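PDB 6ZRX: DMATS type aromatic prenyltransferase from Micromonospora olivasterospora, which probably transfers a dimethylallyl group to the indole ring of tryptophan, and binds tryptophan and a thio analogue of the prenyl donor. Local coordinates for residues P257-Y262 and S275-I280; R191-T196 and L214-A219; P72-I77 and S134-S139. All coordinates share one frame; numbering follows the deposited sequence. Where two conformers were deposited one is given.

All three contacts pair neighbouring strands of the antiparallel sheet that curls into the ABBA barrel, but they sample different places in it. Interactions 1 and 2 are hairpins on neighbouring strands: their centres lie about 10 Å apart, and the backbones of Leu258 and Gly260 hydrogen-bond to those of His216 and Leu214. Interaction 3 sits farther round, its centre about 19 Å from that of interaction 1 and about 27 Å from that of interaction 2. Interactions 1 and 3 are buried and each lends a side chain to the prenyl donor site, a tyrosine in one and an arginine in the other. Interaction 2, only partly buried, instead combines a buried histidine–aspartate pair with charged groups near the surface.

Interaction 1: P257-Y262 and S275-I280. With 6C7 (S-(3-methylbut-2-en-1-yl) trihydrogen thiodiphosphate), chain E.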
loop_
_atom_site.group_PDB
_atom_site.type_symbol
_atom_site.label_atom_id
_atom_site.label_comp_id
_atom_site.label_asym_id
_atom_site.label_seq_id
_atom_site.Cartn_x
_atom_site.Cartn_y
_atom_site.Cartn_z
ATOM N N PRO A 257 -9.358 10.013 -0.659
ATOM C CA PRO A 257 -10.406 9.104 -0.217
ATOM C C PRO A 257 -9.944 8.032 0.770
ATOM O O PRO A 257 -8.787 7.605 0.714
ATOM C CB PRO A 257 -10.819 8.430 -1.528
ATOM C CG PRO A 257 -9.520 8.352 -2.308
ATOM C CD PRO A 257 -8.805 9.644 -1.970
ATOM N N LEU A 258 -10.859 7.586 1.622
ATOM C CA LEU A 258 -10.658 6.379 2.447
ATOM C C LEU A 258 -10.515 5.171 1.517
ATOM O O LEU A 258 -11.152 5.159 0.422
ATOM C CB LEU A 258 -11.822 6.227 3.437
ATOM C CG LEU A 258 -11.920 7.322 4.507
ATOM C CD1 LEU A 258 -13.188 7.160 5.344
ATOM C CD2 LEU A 258 -10.694 7.333 5.411
ATOM N N VAL A 259 -9.658 4.231 1.895
ATOM C CA VAL A 259 -9.451 2.945 1.189
ATOM C C VAL A 259 -9.659 1.847 2.218
ATOM O O VAL A 259 -9.149 1.985 3.345
ATOM C CB VAL A 259 -8.067 2.852 0.510
ATOM C CG1 VAL A 259 -7.801 1.468 -0.052
ATOM C CG2 VAL A 259 -7.896 3.910 -0.567
ATOM N N GLY A 260 -10.445 0.839 1.864
ATOM C CA GLY A 260 -10.629 -0.372 2.675
ATOM C C GLY A 260 -10.111 -1.583 1.942
ATOM O O GLY A 260 -10.269 -1.646 0.707
ATOM N N SER A 261 -9.509 -2.516 2.654
ATOM C CA SER A 261 -9.010 -3.777 2.069
ATOM C C SER A 261 -9.695 -4.946 2.752
ATOM O O SER A 261 -9.950 -4.885 3.980
ATOM C CB SER A 261 -7.519 -3.889 2.121
ATOM O OG SER A 261 -7.069 -4.142 3.428
ATOM N N TYR A 262 -10.023 -5.940 1.953
ATOM C CA TYR A 262 -10.732 -7.161 2.344
ATOM C C TYR A 262 -9.789 -8.305 2.024
ATOM O O TYR A 262 -9.330 -8.370 0.867
ATOM C CB TYR A 262 -12.086 -7.207 1.619
ATOM C CG TYR A 262 -12.976 -6.037 1.958
ATOM C CD1 TYR A 262 -12.759 -4.777 1.406
ATOM C CD2 TYR A 262 -14.000 -6.163 2.884
ATOM C CE1 TYR A 262 -13.556 -3.690 1.742
ATOM C CE2 TYR A 262 -14.803 -5.087 3.230
ATOM C CZ TYR A 262 -14.589 -3.849 2.654
ATOM O OH TYR A 262 -15.384 -2.790 2.994
ATOM N N SER A 275 -8.696 -4.051 6.662
ATOM C CA SER A 275 -7.819 -2.904 7.006
ATOM C C SER A 275 -8.422 -1.633 6.436
ATOM O O SER A 275 -9.029 -1.696 5.346
ATOM C CB SER A 275 -6.395 -3.109 6.536
ATOM O OG SER A 275 -5.860 -4.308 7.063
ATOM N N ILE A 276 -8.285 -0.530 7.169
ATOM C CA ILE A 276 -8.717 0.820 6.731
ATOM C C ILE A 276 -7.445 1.659 6.589
ATOM O O ILE A 276 -6.591 1.591 7.484
ATOM C CB ILE A 276 -9.772 1.433 7.697
ATOM C CG1 ILE A 276 -10.152 2.865 7.321
ATOM C CG2 ILE A 276 -9.338 1.343 9.148
ATOM C CD1 ILE A 276 -10.916 2.975 6.040
ATOM N N TYR A 277 -7.319 2.366 5.479
ATOM C CA TYR A 277 -6.161 3.234 5.149
ATOM C C TYR A 277 -6.662 4.663 5.048
ATOM O O TYR A 277 -7.448 4.964 4.132
ATOM C CB TYR A 277 -5.485 2.761 3.855
ATOM C CG TYR A 277 -5.165 1.297 3.833
ATOM C CD1 TYR A 277 -6.159 0.360 3.591
ATOM C CD2 TYR A 277 -3.885 0.826 4.082
ATOM C CE1 TYR A 277 -5.897 -0.994 3.598
ATOM C CE2 TYR A 277 -3.606 -0.530 4.088
ATOM C CZ TYR A 277 -4.617 -1.446 3.844
ATOM O OH TYR A 277 -4.345 -2.780 3.843
ATOM N N VAL A 278 -6.229 5.519 5.974
ATOM C CA VAL A 278 -6.572 6.962 5.986
ATOM C C VAL A 278 -5.419 7.721 5.340
ATOM O O VAL A 278 -4.288 7.620 5.821
ATOM C CB VAL A 278 -6.843 7.460 7.414
ATOM C CG1 VAL A 278 -7.216 8.932 7.424
ATOM C CG2 VAL A 278 -7.902 6.612 8.099
ATOM N N PRO A 279 -5.662 8.492 4.247
ATOM C CA PRO A 279 -4.629 9.334 3.634
ATOM C C PRO A 279 -4.464 10.625 4.445
ATOM O O PRO A 279 -4.820 11.700 3.972
ATOM C CB PRO A 279 -5.182 9.578 2.229
ATOM C CG PRO A 279 -6.672 9.643 2.469
ATOM C CD PRO A 279 -6.940 8.595 3.527
ATOM N N ILE A 280 -3.902 10.471 5.634
ATOM C CA ILE A 280 -3.855 11.480 6.729
ATOM C C ILE A 280 -3.260 12.797 6.224
ATOM O O ILE A 280 -3.686 13.827 6.707
ATOM C CB ILE A 280 -3.113 10.912 7.962
ATOM C CG1 ILE A 280 -3.194 11.863 9.155
ATOM C CG2 ILE A 280 -1.662 10.550 7.644
ATOM C CD1 ILE A 280 -2.747 11.235 10.459
HETATM O O4 6C7 E . -1.578 -4.130 5.128
HETATM P P1 6C7 E . -0.480 -4.731 4.273
HETATM O O6 6C7 E . 0.577 -5.436 5.085
HETATM O O5 6C7 E . -1.008 -5.603 3.147
HETATM O O2 6C7 E . 0.221 -3.449 3.613
HETATM P P3 6C7 E . 0.349 -2.841 2.143
HETATM O O8 6C7 E . 1.178 -1.602 2.267
HETATM O O7 6C7 E . 0.886 -3.926 1.270
HETATM S S9 6C7 E . -1.506 -2.250 1.479
HETATM C C10 6C7 E . -1.376 -0.450 1.252
HETATM C C11 6C7 E . -0.788 -0.103 -0.071
HETATM C C12 6C7 E . -1.451 0.031 -1.215
HETATM C C13 6C7 E . -2.921 -0.249 -1.368
HETATM C C14 6C7 E . -0.784 0.472 -2.483
#
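Tyr277 N donates a hydrogen bond to Val259 O at 2.8 Å and Val259 N returns one to Tyr277 O, making a hydrogen-bonded pair in an antiparallel beta hairpin of the ABBA barrel. Ser261 and Ser275 form a second such pair. Between them Gly260 faces Ile276, and Gly260 CA comes close to Ser275 O at 3.4 Å. On the barrel's inner face, a hydrogen bond of 3.1 Å joins Ser261 OG to Tyr277 OH. With CG anti to its carbonyl carbon (chi1 -50°), the Tyr277 ring runs along the opposite strand and receives Val259 O and Ser261 OG at its edge, near the ring plane. Lys211 NZ is also hydrogen-bonded to the phenol oxygen, while Tyr277 CE2 lies 3.6 Å from C10 of the thiodiphosphate 6C7. A phenylalanine here would probably leave Ser261 and Lys211 without their shared phenol partner. Packing takes over on the outer face, where Leu258 and Ile276 both reach Val224 of helix 221-228. Leu258 and Val278 lie side by side, CD2 to CG2 at 3.9 Å. Beyond the strand end, Pro279, centre of an inverse gamma turn, sets its CG 3.4 Å from Pro257 O.

Interaction 2: R191-T196 and L214-A219; sequences RGDRLT and LTHHEA
Asp193 and His216 show how the helix-facing side of a barrel strand pair can bury a polar contact. His216 ND1 donates to Asp193 OD1 at 2.7 Å, nearly straight at 171°. The oxygen lies in the plane of the imidazole, yet the bond reaches it from above the carboxylate plane, the two flat groups standing nearly perpendicular. Arg185 makes a salt bridge to the same OD1, so this oxygen is gripped by both a histidine N-H and an arginine, which probably favours the charged carboxylate. Farther along this face, Leu195 and Leu214 point the same way with CD2 and CD1 3.7 Å apart, and Leu195 also packs on Val163 of helix 159-169. The other face is tight at one end: Thr196 and Thr215 cross at about a right angle, their OG1 atoms hydrogen-bonded at 3.1 Å and Thr196 CG2 pressed close to Thr215 OG1.

Toward solvent the fit slackens. Arg194 meets His217 chiefly with its aliphatic part, CG at the ring edge 3.6 Å from NE2. Bends at chi2 (-90°) and chi3 (-71°) carry its guanidinium round to a salt bridge with Glu152. The pairing runs on past the strand end at Gly192, whose carbonyl oxygen accepts from His217 N at 2.9 Å. Two hydrogen bonds between the backbones of Arg194 and Thr215 hold the middle. Such a two-stranded antiparallel hairpin, with helices against one face and the barrel interior on the other, is a building element of the ABBA prenyltransferase fold.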
loop_
_atom_site.group_PDB
_atom_site.type_symbol
_atom_site.label_atom_id
_atom_site.label_comp_id
_atom_site.label_asym_id
_atom_site.label_seq_id
_atom_site.Cartn_x
_atom_site.Cartn_y
_atom_site.Cartn_z
ATOM N N ARG A 191 -17.987 3.258 -9.398
ATOM C CA ARG A 191 -18.314 4.709 -9.392
ATOM C C ARG A 191 -17.768 5.311 -8.095
ATOM O O ARG A 191 -16.582 5.656 -8.079
ATOM C CB ARG A 191 -19.823 4.907 -9.585
ATOM C CG ARG A 191 -20.312 4.545 -10.979
ATOM C CD ARG A 191 -21.819 4.371 -11.064
ATOM N NE ARG A 191 -22.223 3.916 -12.393
ATOM C CZ ARG A 191 -22.338 2.635 -12.779
ATOM N NH1 ARG A 191 -22.097 1.641 -11.935
ATOM N NH2 ARG A 191 -22.707 2.357 -14.020
ATOM N N GLY A 192 -18.585 5.387 -7.040
ATOM C CA GLY A 192 -18.152 5.850 -5.710
ATOM C C GLY A 192 -17.208 4.849 -5.057
ATOM O O GLY A 192 -16.279 5.280 -4.346
ATOM N N ASP A 193 -17.450 3.557 -5.284
ATOM C CA ASP A 193 -16.664 2.430 -4.721
ATOM C C ASP A 193 -15.873 1.788 -5.859
ATOM O O ASP A 193 -16.478 1.069 -6.675
ATOM C CB ASP A 193 -17.581 1.445 -3.993
ATOM C CG ASP A 193 -18.169 1.995 -2.698
ATOM O OD1 ASP A 193 -17.544 2.893 -2.095
ATOM O OD2 ASP A 193 -19.255 1.527 -2.300
ATOM N N ARG A 194 -14.568 2.054 -5.923
ATOM C CA ARG A 194 -13.693 1.622 -7.040
ATOM C C ARG A 194 -12.831 0.434 -6.589
ATOM O O ARG A 194 -12.255 0.507 -5.483
ATOM C CB ARG A 194 -12.829 2.792 -7.508
ATOM C CG ARG A 194 -13.625 3.970 -8.057
ATOM C CD ARG A 194 -13.867 3.864 -9.546
ATOM N NE ARG A 194 -12.628 4.072 -10.295
ATOM C CZ ARG A 194 -12.189 5.241 -10.775
ATOM N NH1 ARG A 194 -12.887 6.353 -10.606
ATOM N NH2 ARG A 194 -11.042 5.285 -11.435
ATOM N N LEU A 195 -12.762 -0.609 -7.420
ATOM C CA LEU A 195 -11.837 -1.770 -7.267
ATOM C C LEU A 195 -10.437 -1.331 -7.723
ATOM O O LEU A 195 -10.177 -1.344 -8.929
ATOM C CB LEU A 195 -12.364 -2.943 -8.104
ATOM C CG LEU A 195 -13.742 -3.475 -7.710
ATOM C CD1 LEU A 195 -14.400 -4.209 -8.874
ATOM C CD2 LEU A 195 -13.643 -4.385 -6.503
ATOM N N THR A 196 -9.568 -0.939 -6.783
ATOM C CA THR A 196 -8.337 -0.166 -7.082
ATOM C C THR A 196 -7.081 -1.050 -7.038
ATOM O O THR A 196 -6.159 -0.760 -7.821
ATOM C CB THR A 196 -8.241 1.046 -6.160
ATOM O OG1 THR A 196 -8.471 0.580 -4.840
ATOM C CG2 THR A 196 -9.253 2.111 -6.511
ATOM N N LEU A 214 -10.705 -1.444 -1.996
ATOM C CA LEU A 214 -11.790 -0.575 -2.511
ATOM C C LEU A 214 -11.489 0.860 -2.097
ATOM O O LEU A 214 -11.226 1.081 -0.902
ATOM C CB LEU A 214 -13.126 -1.038 -1.922
ATOM C CG LEU A 214 -13.894 -2.086 -2.725
ATOM C CD1 LEU A 214 -13.060 -3.340 -2.960
ATOM C CD2 LEU A 214 -15.199 -2.435 -2.020
ATOM N N THR A 215 -11.533 1.790 -3.042
ATOM C CA THR A 215 -11.433 3.241 -2.782
ATOM C C THR A 215 -12.848 3.804 -2.699
ATOM O O THR A 215 -13.610 3.648 -3.689
ATOM C CB THR A 215 -10.589 3.958 -3.836
ATOM O OG1 THR A 215 -9.299 3.348 -3.823
ATOM C CG2 THR A 215 -10.461 5.440 -3.573
ATOM N N HIS A 216 -13.174 4.409 -1.560
ATOM C CA HIS A 216 -14.496 5.006 -1.246
ATOM C C HIS A 216 -14.399 6.524 -1.442
ATOM O O HIS A 216 -13.909 7.210 -0.524
ATOM C CB HIS A 216 -14.928 4.626 0.178
ATOM C CG HIS A 216 -14.892 3.163 0.483
ATOM N ND1 HIS A 216 -15.774 2.256 -0.092
ATOM C CD2 HIS A 216 -14.119 2.447 1.333
ATOM C CE1 HIS A 216 -15.524 1.047 0.375
ATOM N NE2 HIS A 216 -14.514 1.139 1.253
ATOM N N HIS A 217 -14.807 7.028 -2.606
ATOM C CA HIS A 217 -14.665 8.462 -2.987
ATOM C C HIS A 217 -15.684 9.313 -2.231
ATOM O O HIS A 217 -16.862 8.933 -2.212
ATOM C CB HIS A 217 -14.779 8.632 -4.503
ATOM C CG HIS A 217 -13.624 8.048 -5.231
ATOM N ND1 HIS A 217 -12.386 8.662 -5.258
ATOM C CD2 HIS A 217 -13.494 6.901 -5.926
ATOM C CE1 HIS A 217 -11.551 7.923 -5.956
ATOM N NE2 HIS A 217 -12.209 6.836 -6.374
ATOM N N GLU A 218 -15.228 10.424 -1.640
ATOM C CA GLU A 218 -16.078 11.418 -0.930
ATOM C C GLU A 218 -16.978 10.677 0.059
ATOM O O GLU A 218 -18.190 10.954 0.080
ATOM C CB GLU A 218 -16.913 12.209 -1.934
ATOM C CG GLU A 218 -16.098 12.843 -3.039
ATOM C CD GLU A 218 -16.935 13.638 -4.020
ATOM O OE1 GLU A 218 -17.674 14.532 -3.565
ATOM O OE2 GLU A 218 -16.863 13.349 -5.232
ATOM N N ALA A 219 -16.403 9.751 0.825
ATOM C CA ALA A 219 -17.149 8.754 1.621
ATOM C C ALA A 219 -17.424 9.286 3.027
ATOM O O ALA A 219 -16.499 9.856 3.660
ATOM C CB ALA A 219 -16.397 7.450 1.665
#

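Interaction 3: P72-I77 and S134-S139; sequences PPTLRI and SLVFRS. With 6C7 (S-(3-methylbut-2-en-1-yl) trihydrogen thiodiphosphate), chain E.
Thr74 CG2 is a bump lodged among Val136 CG1, Arg138 CG and Phe137 O, each 3.7 Å away. On the same face Arg76 lies alongside Val136, and its CG sits 4.1 Å from both valine methyls. The opposite face is shaped by larger groups: Ile77 CD1 abuts the edge of the Phe137 ring, 3.7 Å from CE2, while helices 6-21 and 26-36 cover this side through Leu14 and Leu31. Backbone hydrogen bonds pair Leu75 with Phe137 and Ile77 with Leu135. Past the strand ends, at the more exposed edge, Pro72 leans its ring on Ser139, CG to OG 3.5 Å, and a water links Pro72 O, Thr74 OG1 and Ser139 N, Asn68 ND2 also hydrogen-bonding to both oxygens.

Arg76 turns from packing to binding. Its chain folds round through chi2 (92°) and chi3 (57°), turning the guanidinium away from strand 134-137, and Ser64 of strand 61-68 hydrogen-bonds to NE. NH1 then hydrogen-bonds to O6 of 6C7 at 2.9 Å and NH2 to O2 at 3.1 Å, the terminal phosphorus lying in the guanidinium plane. Two neighbouring strands of the ABBA barrel wall, backed by helices, thus hold an arginine against the diphosphate of the donor pocket.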
loop_
_atom_site.group_PDB
_atom_site.type_symbol
_atom_site.label_atom_id
_atom_site.label_comp_id
_atom_site.label_asym_id
_atom_site.label_seq_id
_atom_site.Cartn_x
_atom_site.Cartn_y
_atom_site.Cartn_z
ATOM N N PRO A 72 8.824 -7.640 16.344
ATOM C CA PRO A 72 9.269 -6.274 16.082
ATOM C C PRO A 72 8.646 -5.726 14.797
ATOM O O PRO A 72 8.094 -6.475 13.998
ATOM C CB PRO A 72 10.798 -6.386 15.975
ATOM C CG PRO A 72 11.123 -7.680 16.724
ATOM C CD PRO A 72 9.950 -8.586 16.432
ATOM N N PRO A 73 8.676 -4.395 14.580
ATOM C CA PRO A 73 8.079 -3.807 13.382
ATOM C C PRO A 73 8.584 -4.401 12.062
ATOM O O PRO A 73 9.724 -4.819 11.976
ATOM C CB PRO A 73 8.478 -2.330 13.470
ATOM C CG PRO A 73 8.645 -2.080 14.973
ATOM C CD PRO A 73 9.201 -3.383 15.509
ATOM N N THR A 74 7.721 -4.378 11.052
ATOM C CA THR A 74 8.017 -4.826 9.681
ATOM C C THR A 74 8.263 -3.594 8.805
ATOM O O THR A 74 7.434 -2.692 8.841
ATOM C CB THR A 74 6.874 -5.660 9.099
ATOM O OG1 THR A 74 6.553 -6.714 10.015
ATOM C CG2 THR A 74 7.227 -6.227 7.742
ATOM N N LEU A 75 9.360 -3.598 8.062
ATOM C CA LEU A 75 9.713 -2.543 7.075
ATOM C C LEU A 75 9.260 -3.020 5.692
ATOM O O LEU A 75 9.566 -4.162 5.359
ATOM C CB LEU A 75 11.229 -2.310 7.126
ATOM C CG LEU A 75 11.805 -1.321 6.112
ATOM C CD1 LEU A 75 11.248 0.075 6.332
ATOM C CD2 LEU A 75 13.326 -1.303 6.187
ATOM N N ARG A 76 8.564 -2.167 4.939
ATOM C CA ARG A 76 8.146 -2.517 3.570
ATOM C C ARG A 76 8.487 -1.368 2.626
ATOM O O ARG A 76 8.549 -0.198 3.078
ATOM C CB ARG A 76 6.665 -2.874 3.511
ATOM C CG ARG A 76 6.227 -3.909 4.546
ATOM C CD ARG A 76 5.733 -3.276 5.839
ATOM N NE ARG A 76 4.659 -2.379 5.483
ATOM C CZ ARG A 76 3.410 -2.745 5.231
ATOM N NH1 ARG A 76 3.033 -4.010 5.380
ATOM N NH2 ARG A 76 2.530 -1.835 4.844
ATOM N N ILE A 77 8.731 -1.716 1.369
ATOM C CA ILE A 77 8.895 -0.764 0.247
ATOM C C ILE A 77 7.827 -1.111 -0.778
ATOM O O ILE A 77 7.830 -2.245 -1.231
ATOM C CB ILE A 77 10.302 -0.850 -0.376
ATOM C CG1 ILE A 77 11.406 -0.637 0.661
ATOM C CG2 ILE A 77 10.412 0.123 -1.547
ATOM C CD1 ILE A 77 12.768 -1.027 0.182
ATOM N N SER A 134 5.487 -4.945 -3.536
ATOM C CA SER A 134 5.944 -4.616 -2.178
ATOM C C SER A 134 7.057 -5.587 -1.813
ATOM O O SER A 134 6.892 -6.791 -2.090
ATOM C CB SER A 134 4.805 -4.665 -1.189
ATOM O OG SER A 134 5.264 -4.456 0.137
ATOM N N LEU A 135 8.152 -5.052 -1.289
ATOM C CA LEU A 135 9.270 -5.789 -0.656
ATOM C C LEU A 135 9.024 -5.746 0.846
ATOM O O LEU A 135 8.882 -4.626 1.380
ATOM C CB LEU A 135 10.593 -5.113 -1.019
ATOM C CG LEU A 135 10.846 -4.924 -2.512
ATOM C CD1 LEU A 135 12.067 -4.051 -2.746
ATOM C CD2 LEU A 135 11.010 -6.257 -3.211
ATOM N N VAL A 136 8.904 -6.904 1.487
ATOM C CA VAL A 136 8.481 -7.003 2.910
ATOM C C VAL A 136 9.636 -7.597 3.716
ATOM O O VAL A 136 10.056 -8.726 3.412
ATOM C CB VAL A 136 7.181 -7.816 3.052
ATOM C CG1 VAL A 136 6.742 -7.927 4.507
ATOM C CG2 VAL A 136 6.059 -7.236 2.197
ATOM N N PHE A 137 10.111 -6.842 4.715
ATOM C CA PHE A 137 11.297 -7.146 5.547
ATOM C C PHE A 137 10.849 -7.326 6.996
ATOM O O PHE A 137 10.893 -6.363 7.767
ATOM C CB PHE A 137 12.346 -6.045 5.420
ATOM C CG PHE A 137 12.744 -5.734 4.002
ATOM C CD1 PHE A 137 13.366 -6.690 3.215
ATOM C CD2 PHE A 137 12.495 -4.485 3.452
ATOM C CE1 PHE A 137 13.739 -6.400 1.910
ATOM C CE2 PHE A 137 12.869 -4.200 2.145
ATOM C CZ PHE A 137 13.478 -5.161 1.374
ATOM N N ARG A 138 10.381 -8.529 7.316
ATOM C CA ARG A 138 10.006 -8.934 8.692
ATOM C C ARG A 138 11.275 -9.229 9.489
ATOM O O ARG A 138 12.265 -9.727 8.904
ATOM C CB ARG A 138 9.099 -10.156 8.671
ATOM C CG ARG A 138 7.720 -9.901 8.102
ATOM C CD ARG A 138 6.958 -11.193 7.991
ATOM N NE ARG A 138 6.713 -11.801 9.299
ATOM C CZ ARG A 138 6.368 -13.076 9.490
ATOM N NH1 ARG A 138 6.161 -13.527 10.718
ATOM N NH2 ARG A 138 6.243 -13.895 8.457
ATOM N N SER A 139 11.241 -8.947 10.785
ATOM C CA SER A 139 12.376 -9.112 11.719
ATOM C C SER A 139 12.905 -10.550 11.628
ATOM O O SER A 139 12.095 -11.470 11.768
ATOM C CB SER A 139 11.958 -8.764 13.127
ATOM O OG SER A 139 13.085 -8.521 13.942
HETATM O O4 6C7 E . -1.578 -4.130 5.128
HETATM P P1 6C7 E . -0.480 -4.731 4.273
HETATM O O6 6C7 E . 0.577 -5.436 5.085
HETATM O O5 6C7 E . -1.008 -5.603 3.147
HETATM O O2 6C7 E . 0.221 -3.449 3.613
HETATM P P3 6C7 E . 0.349 -2.841 2.143
HETATM O O8 6C7 E . 1.178 -1.602 2.267
HETATM O O7 6C7 E . 0.886 -3.926 1.270
HETATM S S9 6C7 E . -1.506 -2.250 1.479
HETATM C C10 6C7 E . -1.376 -0.450 1.252
HETATM C C11 6C7 E . -0.788 -0.103 -0.071
HETATM C C12 6C7 E . -1.451 0.031 -1.215
HETATM C C13 6C7 E . -2.921 -0.249 -1.368
HETATM C C14 6C7 E . -0.784 0.472 -2.483
HETATM O O HOH W 1 8.413 -8.004 11.536
#